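Long-range contacts in uncharacterized NTF2-like protein (PDB 3FH1), which is of unknown function but adopts the NTF2-like fold of the SnoaL-like family and forms a two-chain assembly: residues Asp82-Phe87 and Thr94-Tyr99; Arg108-Met113 and Met124-Gly129. All coordinates share one frame; numbering follows the deposited sequence. Where two conformers were deposited one is given.

Contact 1 (Asp82-Phe87 and Thr94-Tyr99); sequences DLEETF and TIRWRY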
ATOM      1  N   ASP A  82      11.943   8.315   6.685  1.00 23.48           N
ATOM      2  CA  ASP A  82      12.587   8.408   5.395  1.00 23.30           C
ATOM      3  C   ASP A  82      11.533   8.053   4.357  1.00 23.19           C
ATOM      4  O   ASP A  82      10.789   7.087   4.500  1.00 25.51           O
ATOM      5  CB  ASP A  82      13.716   7.413   5.246  1.00 23.86           C
ATOM      6  CG  ASP A  82      14.855   7.641   6.201  1.00 28.61           C
ATOM      7  OD1 ASP A  82      15.095   8.802   6.564  1.00 30.30           O
ATOM      8  OD2 ASP A  82      15.505   6.653   6.574  1.00 31.41           O
ATOM      9  N   LEU A  83      11.449   8.861   3.319  1.00 19.56           N
ATOM     10  CA  LEU A  83      10.556   8.609   2.201  1.00 22.02           C
ATOM     11  C   LEU A  83      11.257   7.696   1.209  1.00 23.22           C
ATOM     12  O   LEU A  83      12.353   8.005   0.703  1.00 25.93           O
ATOM     13  CB  LEU A  83      10.195   9.902   1.497  1.00 23.33           C
ATOM     14  CG  LEU A  83       9.369  10.851   2.371  1.00 31.32           C
ATOM     15  CD1 LEU A  83       9.241  12.222   1.734  1.00 34.22           C
ATOM     16  CD2 LEU A  83       7.965  10.242   2.606  1.00 33.62           C
ATOM     17  N   GLU A  84      10.601   6.589   0.893  1.00 19.84           N
ATOM     18  CA  GLU A  84      11.101   5.659  -0.102  1.00 19.96           C
ATOM     19  C   GLU A  84      10.594   6.024  -1.496  1.00 21.84           C
ATOM     20  O   GLU A  84      11.378   6.092  -2.452  1.00 25.08           O
ATOM     21  CB  GLU A  84      10.756   4.210   0.233  1.00 21.02           C
ATOM     22  CG  GLU A  84      11.428   3.711   1.468  1.00 19.86           C
ATOM     23  CD  GLU A  84      11.060   2.247   1.783  1.00 22.61           C
ATOM     24  OE1 GLU A  84      10.117   1.714   1.149  1.00 21.11           O
ATOM     25  OE2 GLU A  84      11.712   1.656   2.657  1.00 21.90           O
ATOM     26  N   GLU A  85       9.294   6.249  -1.625  1.00 22.84           N
ATOM     27  CA  GLU A  85       8.710   6.578  -2.916  1.00 23.75           C
ATOM     28  C   GLU A  85       7.325   7.116  -2.729  1.00 23.64           C
ATOM     29  O   GLU A  85       6.529   6.514  -2.006  1.00 23.07           O
ATOM     30  CB  GLU A  85       8.596   5.351  -3.827  1.00 21.88           C
ATOM     31  CG  GLU A  85       8.143   5.702  -5.259  1.00 24.81           C
ATOM     32  CD  GLU A  85       7.742   4.451  -6.029  1.00 32.78           C
ATOM     33  OE1 GLU A  85       6.976   3.630  -5.497  1.00 53.04           O
ATOM     34  OE2 GLU A  85       8.117   4.374  -7.167  1.00 41.51           O
ATOM     35  N   THR A  86       7.020   8.201  -3.426  1.00 22.65           N
ATOM     36  CA  THR A  86       5.641   8.694  -3.544  1.00 21.59           C
ATOM     37  C   THR A  86       5.236   8.504  -4.987  1.00 23.83           C
ATOM     38  O   THR A  86       5.923   9.027  -5.896  1.00 25.26           O
ATOM     39  CB  THR A  86       5.508  10.188  -3.193  1.00 23.39           C
ATOM     40  OG1 THR A  86       5.955  10.411  -1.852  1.00 26.06           O
ATOM     41  CG2 THR A  86       4.092  10.659  -3.358  1.00 23.57           C
ATOM     42  N   PHE A  87       4.174   7.748  -5.197  1.00 22.13           N
ATOM     43  CA  PHE A  87       3.596   7.456  -6.526  1.00 22.95           C
ATOM     44  C   PHE A  87       2.173   8.017  -6.569  1.00 22.64           C
ATOM     45  O   PHE A  87       1.367   7.732  -5.675  1.00 22.57           O
ATOM     46  CB  PHE A  87       3.567   5.959  -6.837  1.00 26.52           C
ATOM     47  CG  PHE A  87       2.806   5.647  -8.101  1.00 27.15           C
ATOM     48  CD1 PHE A  87       3.385   5.919  -9.307  1.00 28.43           C
ATOM     49  CD2 PHE A  87       1.509   5.131  -8.048  1.00 35.93           C
ATOM     50  CE1 PHE A  87       2.695   5.700 -10.504  1.00 31.88           C
ATOM     51  CE2 PHE A  87       0.803   4.879  -9.214  1.00 37.02           C
ATOM     52  CZ  PHE A  87       1.390   5.164 -10.444  1.00 33.37           C
ATOM     53  N   THR A  94       0.346   6.592  -3.389  1.00 20.53           N
ATOM     54  CA  THR A  94       0.961   5.700  -2.388  1.00 20.70           C
ATOM     55  C   THR A  94       2.268   6.352  -1.898  1.00 21.89           C
ATOM     56  O   THR A  94       2.970   6.988  -2.672  1.00 23.64           O
ATOM     57  CB  THR A  94       1.255   4.256  -2.930  1.00 23.60           C
ATOM     58  OG1 THR A  94       2.196   4.300  -4.028  1.00 24.93           O
ATOM     59  CG2 THR A  94      -0.006   3.567  -3.318  1.00 23.22           C
ATOM     60  N   ILE A  95       2.529   6.253  -0.607  1.00 20.00           N
ATOM     61  CA  ILE A  95       3.769   6.805  -0.039  1.00 20.69           C
ATOM     62  C   ILE A  95       4.403   5.705   0.745  1.00 20.30           C
ATOM     63  O   ILE A  95       3.856   5.277   1.782  1.00 19.87           O
ATOM     64  CB  ILE A  95       3.541   8.003   0.920  1.00 21.18           C
ATOM     65  CG1 ILE A  95       2.655   9.083   0.249  1.00 21.54           C
ATOM     66  CG2 ILE A  95       4.865   8.534   1.374  1.00 22.65           C
ATOM     67  CD1 ILE A  95       2.082  10.114   1.272  1.00 23.50           C
ATOM     68  N   ARG A  96       5.506   5.174   0.201  1.00 20.89           N
ATOM     69  CA  ARG A  96       6.318   4.198   0.951  1.00 20.24           C
ATOM     70  C   ARG A  96       7.332   4.937   1.782  1.00 21.27           C
ATOM     71  O   ARG A  96       7.966   5.892   1.334  1.00 20.93           O
ATOM     72  CB  ARG A  96       7.003   3.175   0.035  1.00 20.97           C
ATOM     73  CG  ARG A  96       6.070   2.089  -0.497  1.00 25.15           C
ATOM     74  CD  ARG A  96       6.914   1.057  -1.230  1.00 25.65           C
ATOM     75  NE  ARG A  96       7.562   1.471  -2.476  1.00 24.74           N
ATOM     76  CZ  ARG A  96       8.884   1.508  -2.683  1.00 24.59           C
ATOM     77  NH1 ARG A  96       9.740   1.361  -1.705  1.00 23.47           N
ATOM     78  NH2 ARG A  96       9.370   1.740  -3.901  1.00 23.34           N
ATOM     79  N   TRP A  97       7.520   4.451   3.005  1.00 21.54           N
ATOM     80  CA  TRP A  97       8.371   5.055   4.008  1.00 21.00           C
ATOM     81  C   TRP A  97       9.040   4.073   4.935  1.00 19.84           C
ATOM     82  O   TRP A  97       8.683   2.907   5.008  1.00 20.27           O
ATOM     83  CB  TRP A  97       7.562   6.094   4.828  1.00 20.47           C
ATOM     84  CG  TRP A  97       6.234   5.622   5.319  1.00 21.95           C
ATOM     85  CD1 TRP A  97       5.024   5.996   4.805  1.00 21.01           C
ATOM     86  CD2 TRP A  97       5.935   4.795   6.465  1.00 20.81           C
ATOM     87  NE1 TRP A  97       4.004   5.412   5.493  1.00 22.84           N
ATOM     88  CE2 TRP A  97       4.524   4.686   6.526  1.00 20.35           C
ATOM     89  CE3 TRP A  97       6.697   4.129   7.419  1.00 22.38           C
ATOM     90  CZ2 TRP A  97       3.880   3.925   7.507  1.00 20.78           C
ATOM     91  CZ3 TRP A  97       6.053   3.377   8.373  1.00 22.53           C
ATOM     92  CH2 TRP A  97       4.682   3.305   8.426  1.00 21.92           C
ATOM     93  N   ARG A  98      10.062   4.566   5.637  1.00 20.01           N
ATOM     94  CA  ARG A  98      10.693   3.887   6.751  1.00 19.96           C
ATOM     95  C   ARG A  98      10.562   4.814   7.959  1.00 20.99           C
ATOM     96  O   ARG A  98      10.969   5.988   7.902  1.00 21.84           O
ATOM     97  CB  ARG A  98      12.158   3.588   6.475  1.00 22.31           C
ATOM     98  CG  ARG A  98      12.816   2.956   7.688  1.00 21.95           C
ATOM     99  CD  ARG A  98      14.253   2.590   7.455  1.00 24.40           C
ATOM    100  NE  ARG A  98      14.508   1.707   6.322  1.00 23.59           N
ATOM    101  CZ  ARG A  98      14.559   0.387   6.442  1.00 22.39           C
ATOM    102  NH1 ARG A  98      14.354  -0.189   7.621  1.00 23.99           N
ATOM    103  NH2 ARG A  98      14.838  -0.364   5.393  1.00 25.12           N
ATOM    104  N   TYR A  99       9.942   4.295   9.009  1.00 21.43           N
ATOM    105  CA  TYR A  99       9.746   5.043  10.266  1.00 22.40           C
ATOM    106  C   TYR A  99      10.815   4.629  11.260  1.00 23.71           C
ATOM    107  O   TYR A  99      11.013   3.429  11.515  1.00 23.22           O
ATOM    108  CB  TYR A  99       8.349   4.712  10.818  1.00 23.93           C
ATOM    109  CG  TYR A  99       8.041   5.348  12.152  1.00 24.50           C
ATOM    110  CD1 TYR A  99       8.000   6.700  12.281  1.00 23.74           C
ATOM    111  CD2 TYR A  99       7.729   4.565  13.275  1.00 27.14           C
ATOM    112  CE1 TYR A  99       7.694   7.305  13.484  1.00 26.02           C
ATOM    113  CE2 TYR A  99       7.436   5.161  14.517  1.00 29.21           C
ATOM    114  CZ  TYR A  99       7.401   6.540  14.604  1.00 31.59           C
ATOM    115  OH  TYR A  99       7.098   7.187  15.799  1.00 29.88           O
TER
HETATM  116  O   HOH W   1       4.784   4.486  -3.360  1.00 22.68           O
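The carbonyl oxygen of Arg96 is gripped by two successive backbone amides: Glu84 N lies 2.8 Å from Arg96 O, and Glu85 N reaches the same oxygen at 3.3 Å. Both come from one face of the carbonyl plane, Glu84 N standing 35° out of it. This is the classic beta bulge, in which Glu84 and Glu85 together face Arg96. Glu84, with a helix-like psi of -49°, takes up the extra residue, and the antiparallel ladder resumes with Arg96 N donating to Glu85 O.

The bulge sets two carboxylates beside one guanidinium. Arg96 NH1 meets Glu84 OE1 at 2.9 Å, from above the carboxylate plane, the two side chains crossing at about a right angle. On the other branch NH2 makes a weak, longer salt bridge of 3.4 Å to Glu85 OE1, while Glu85 CB lies over one guanidinium face, toward its rim. The Arg96 chain bends at chi3 (-68°), which sets NE off the line of the extended chain. An alanine in place of Arg96 would probably leave the two neighbouring carboxylates without the positive charge between them. Each has a further partner, Glu84 in Arg108 and Glu85 in Arg92 of the second subunit.

Strands 80-89 and 92-100 form a hairpin of the curved NTF2-like sheet. On its helix-facing side Leu83 CD2 packs 3.7 Å from Ile95 CG2; branched Ile95 also lies alongside Thr86, and Leu83 and Ile95 both touch helix 16-31. On the Glu85 side, a water lies within hydrogen-bonding reach of Glu85 O and Glu85 OE1 and is hydrogen-bonded to Thr94 OG1 at 2.7 Å; that hydroxyl also lies at the edge of the Phe87 ring, 3.5 Å from Phe87 CB.

Contact 2 (Arg108-Met113 and Met124-Gly129); sequences RGVNLM and MGYVKG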
ATOM      1  N   ARG A 108       9.517  -0.512   7.946  1.00 19.13           N
ATOM      2  CA  ARG A 108       8.996  -0.031   6.672  1.00 19.74           C
ATOM      3  C   ARG A 108       7.485  -0.100   6.627  1.00 21.66           C
ATOM      4  O   ARG A 108       6.860  -1.001   7.196  1.00 21.85           O
ATOM      5  CB  ARG A 108       9.608  -0.816   5.526  1.00 19.53           C
ATOM      6  CG  ARG A 108      11.105  -0.811   5.422  1.00 19.72           C
ATOM      7  CD  ARG A 108      11.574  -1.660   4.266  1.00 22.62           C
ATOM      8  NE  ARG A 108      11.270  -1.084   2.961  1.00 20.09           N
ATOM      9  CZ  ARG A 108      11.063  -1.810   1.864  1.00 22.55           C
ATOM     10  NH1 ARG A 108      11.148  -3.116   1.899  1.00 20.88           N
ATOM     11  NH2 ARG A 108      10.796  -1.214   0.719  1.00 23.58           N
ATOM     12  N   GLY A 109       6.896   0.831   5.885  1.00 20.42           N
ATOM     13  CA  GLY A 109       5.432   0.925   5.743  1.00 21.45           C
ATOM     14  C   GLY A 109       5.011   1.665   4.521  1.00 18.64           C
ATOM     15  O   GLY A 109       5.828   2.088   3.684  1.00 18.44           O
ATOM     16  N   VAL A 110       3.705   1.826   4.396  1.00 19.73           N
ATOM     17  CA  VAL A 110       3.131   2.488   3.263  1.00 19.91           C
ATOM     18  C   VAL A 110       1.812   3.124   3.682  1.00 21.06           C
ATOM     19  O   VAL A 110       1.076   2.597   4.555  1.00 20.99           O
ATOM     20  CB  VAL A 110       2.859   1.487   2.078  1.00 19.95           C
ATOM     21  CG1 VAL A 110       1.832   0.407   2.465  1.00 22.01           C
ATOM     22  CG2 VAL A 110       2.522   2.270   0.775  1.00 21.43           C
ATOM     23  N   ASN A 111       1.533   4.277   3.074  1.00 21.17           N
ATOM     24  CA  ASN A 111       0.233   4.910   3.175  1.00 18.80           C
ATOM     25  C   ASN A 111      -0.450   4.886   1.785  1.00 21.68           C
ATOM     26  O   ASN A 111       0.180   5.198   0.746  1.00 23.42           O
ATOM     27  CB  ASN A 111       0.312   6.407   3.496  1.00 22.19           C
ATOM     28  CG  ASN A 111       0.660   6.700   4.918  1.00 26.85           C
ATOM     29  OD1 ASN A 111       1.152   5.873   5.647  1.00 25.67           O
ATOM     30  ND2 ASN A 111       0.341   7.932   5.347  1.00 34.79           N
ATOM     31  N   LEU A 112      -1.725   4.488   1.760  0.50 21.20           N
ATOM     32  CA  LEU A 112      -2.578   4.656   0.598  0.50 18.93           C
ATOM     33  C   LEU A 112      -3.477   5.858   0.838  0.50 20.82           C
ATOM     34  O   LEU A 112      -4.305   5.893   1.760  0.50 22.61           O
ATOM     35  CB  LEU A 112      -3.466   3.447   0.339  0.50 20.21           C
ATOM     36  CG  LEU A 112      -2.892   2.361  -0.558  0.50 18.77           C
ATOM     37  CD1 LEU A 112      -1.595   1.774   0.093  0.50 21.82           C
ATOM     38  CD2 LEU A 112      -3.964   1.272  -0.845  0.50 16.18           C
HETATM   39  N   MSE A 113      -3.352   6.813  -0.056  1.00 20.04           N
HETATM   40  CA  MSE A 113      -3.979   8.129   0.130  1.00 21.39           C
HETATM   41  C   MSE A 113      -4.953   8.431  -0.927  1.00 23.01           C
HETATM   42  O   MSE A 113      -4.728   8.104  -2.087  1.00 22.82           O
HETATM   43  CB  MSE A 113      -2.892   9.236   0.112  1.00 21.66           C
HETATM   44  CG  MSE A 113      -1.725   9.017   1.048  1.00 19.53           C
HETATM   45 SE   MSE A 113      -2.123   9.290   2.891  0.75 20.11          SE
HETATM   46  CE  MSE A 113      -2.219  11.214   2.834  1.00 21.49           C
HETATM   47  N   MSE A 124      -4.738   5.268   4.524  0.50 20.58           N
HETATM   48  CA  MSE A 124      -4.733   3.872   5.017  0.50 19.49           C
HETATM   49  C   MSE A 124      -3.306   3.363   5.162  0.50 20.34           C
HETATM   50  O   MSE A 124      -2.581   3.222   4.180  0.50 20.43           O
HETATM   51  CB  MSE A 124      -5.550   2.991   4.056  0.50 19.04           C
HETATM   52  CG  MSE A 124      -6.957   3.485   3.852  0.50 15.99           C
HETATM   53 SE   MSE A 124      -7.790   2.440   2.511  0.37 20.24          SE
HETATM   54  CE  MSE A 124      -9.568   2.685   2.874  0.50 24.05           C
ATOM     55  N   GLY A 125      -2.897   3.108   6.393  1.00 20.62           N
ATOM     56  CA  GLY A 125      -1.523   2.767   6.697  1.00 21.91           C
ATOM     57  C   GLY A 125      -1.285   1.307   6.975  1.00 21.45           C
ATOM     58  O   GLY A 125      -2.101   0.619   7.606  1.00 21.18           O
ATOM     59  N   TYR A 126      -0.137   0.806   6.459  1.00 20.06           N
ATOM     60  CA  TYR A 126       0.290  -0.565   6.693  1.00 22.10           C
ATOM     61  C   TYR A 126       1.799  -0.655   6.924  1.00 19.54           C
ATOM     62  O   TYR A 126       2.514   0.253   6.521  1.00 20.43           O
ATOM     63  CB  TYR A 126      -0.060  -1.439   5.507  1.00 21.76           C
ATOM     64  CG  TYR A 126      -1.525  -1.433   5.071  1.00 19.65           C
ATOM     65  CD1 TYR A 126      -2.049  -0.386   4.355  1.00 20.05           C
ATOM     66  CD2 TYR A 126      -2.371  -2.464   5.402  1.00 21.98           C
ATOM     67  CE1 TYR A 126      -3.378  -0.404   3.923  1.00 20.12           C
ATOM     68  CE2 TYR A 126      -3.696  -2.479   4.991  1.00 20.52           C
ATOM     69  CZ  TYR A 126      -4.214  -1.430   4.265  1.00 20.91           C
ATOM     70  OH  TYR A 126      -5.542  -1.435   3.842  1.00 21.91           O
ATOM     71  N   VAL A 127       2.262  -1.756   7.521  1.00 21.56           N
ATOM     72  CA  VAL A 127       3.647  -1.939   7.891  1.00 20.40           C
ATOM     73  C   VAL A 127       4.108  -3.341   7.596  1.00 21.67           C
ATOM     74  O   VAL A 127       3.306  -4.215   7.336  1.00 21.72           O
ATOM     75  CB  VAL A 127       3.882  -1.663   9.396  1.00 21.36           C
ATOM     76  CG1 VAL A 127       3.781  -0.162   9.682  1.00 22.00           C
ATOM     77  CG2 VAL A 127       2.904  -2.469  10.292  1.00 20.40           C
ATOM     78  N   LYS A 128       5.408  -3.579   7.662  1.00 21.23           N
ATOM     79  CA  LYS A 128       5.901  -4.955   7.748  1.00 20.17           C
ATOM     80  C   LYS A 128       5.578  -5.436   9.132  1.00 23.38           C
ATOM     81  O   LYS A 128       5.688  -4.673  10.105  1.00 21.90           O
ATOM     82  CB  LYS A 128       7.413  -4.985   7.524  1.00 22.14           C
ATOM     83  CG  LYS A 128       7.819  -4.406   6.161  1.00 20.97           C
ATOM     84  CD  LYS A 128       7.164  -5.162   4.973  1.00 19.64           C
ATOM     85  CE  LYS A 128       7.691  -4.695   3.592  1.00 18.31           C
ATOM     86  NZ  LYS A 128       7.049  -5.382   2.408  1.00 20.81           N
ATOM     87  N   GLY A 129       5.190  -6.697   9.230  1.00 23.76           N
ATOM     88  CA  GLY A 129       4.675  -7.231  10.478  1.00 23.65           C
ATOM     89  C   GLY A 129       5.607  -8.129  11.229  1.00 30.27           C
ATOM     90  O   GLY A 129       5.101  -8.629  12.244  1.00 33.09           O
ATOM     91  OXT GLY A 129       6.775  -8.421  10.892  1.00 25.27           O
TER
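Strands 106-116 and 119-127 make an antiparallel hairpin in the middle of the NTF2-like sheet, and residues 108-113 pair with 124-129 toward the open end of the hairpin, where the chain ends. Val110 and Tyr126 form a hydrogen-bonded pair in which Val110 N donates to Tyr126 O and Tyr126 N to Val110 O, each at 2.9 Å. Leu112 and Met124, the latter a selenomethionine, repeat the pattern, with Leu112 N 2.9 Å from Met124 O. Beyond the strand end the ladder gains one more bond, from Lys128 N to Arg108 O at 3.0 Å.

Gly109 and Gly125 lie at non-hydrogen-bonded positions. The first brings its CA within 4.0 Å of Val127 CA; a CB on Gly109 would run into Tyr126 O, so a residue with no side chain suits this close approach. On the opposite face, Val110 CG1 lies 4.0 Å from Tyr126 CB, where it covers the root of the aromatic side chain rather than its ring. Branched Val110 and aromatic Tyr126 suit this buried face, which packs against the second subunit: Val110 touches Tyr126 there, and Tyr126 touches its Arg96.

Arg108 and Lys128 run side by side, pointing the same way, with Arg108 CB 4.1 Å from Lys128 CG. The Lys128 chain bends at chi2 (-59°), which places CD on the side of the sheet where Val110 and Tyr126 point. Arg108 NH1 and Lys128 NZ stay 4.7 Å apart, and the likely repulsion between these like charges is probably offset by acceptors of the second subunit: Glu49 for Arg108, and the Gly125 carbonyl for Lys128. Arg108 also pairs with Glu84 of its own chain. On the Gly109 face, Asn111 OD1 accepts from Trp97 NE1, a polar link on the helix-covered concave side characteristic of the NTF2-like alpha-beta cone.

How the contacts relate
Contacts 1 and 2 come in series along the chain: the hairpin of strands 80-89 and 92-100 closes before that of strands 106-116 and 119-127 opens. Their centres lie 9 Å apart in one mixed sheet, where strands 92-100 and 106-116 are neighbours, making four consecutive antiparallel strands. Across the seam between the hairpins Ile95 O lies 2.8 Å from Asn111 N, a probable hydrogen bond, and Glu84 OE2 is 2.8 Å from Arg108 NE, which joins the salt-bridge network of contact 1 to contact 2. Both contacts also touch the second subunit, so this continuous sheet serves at once as scaffold of the fold and as part of the subunit interface.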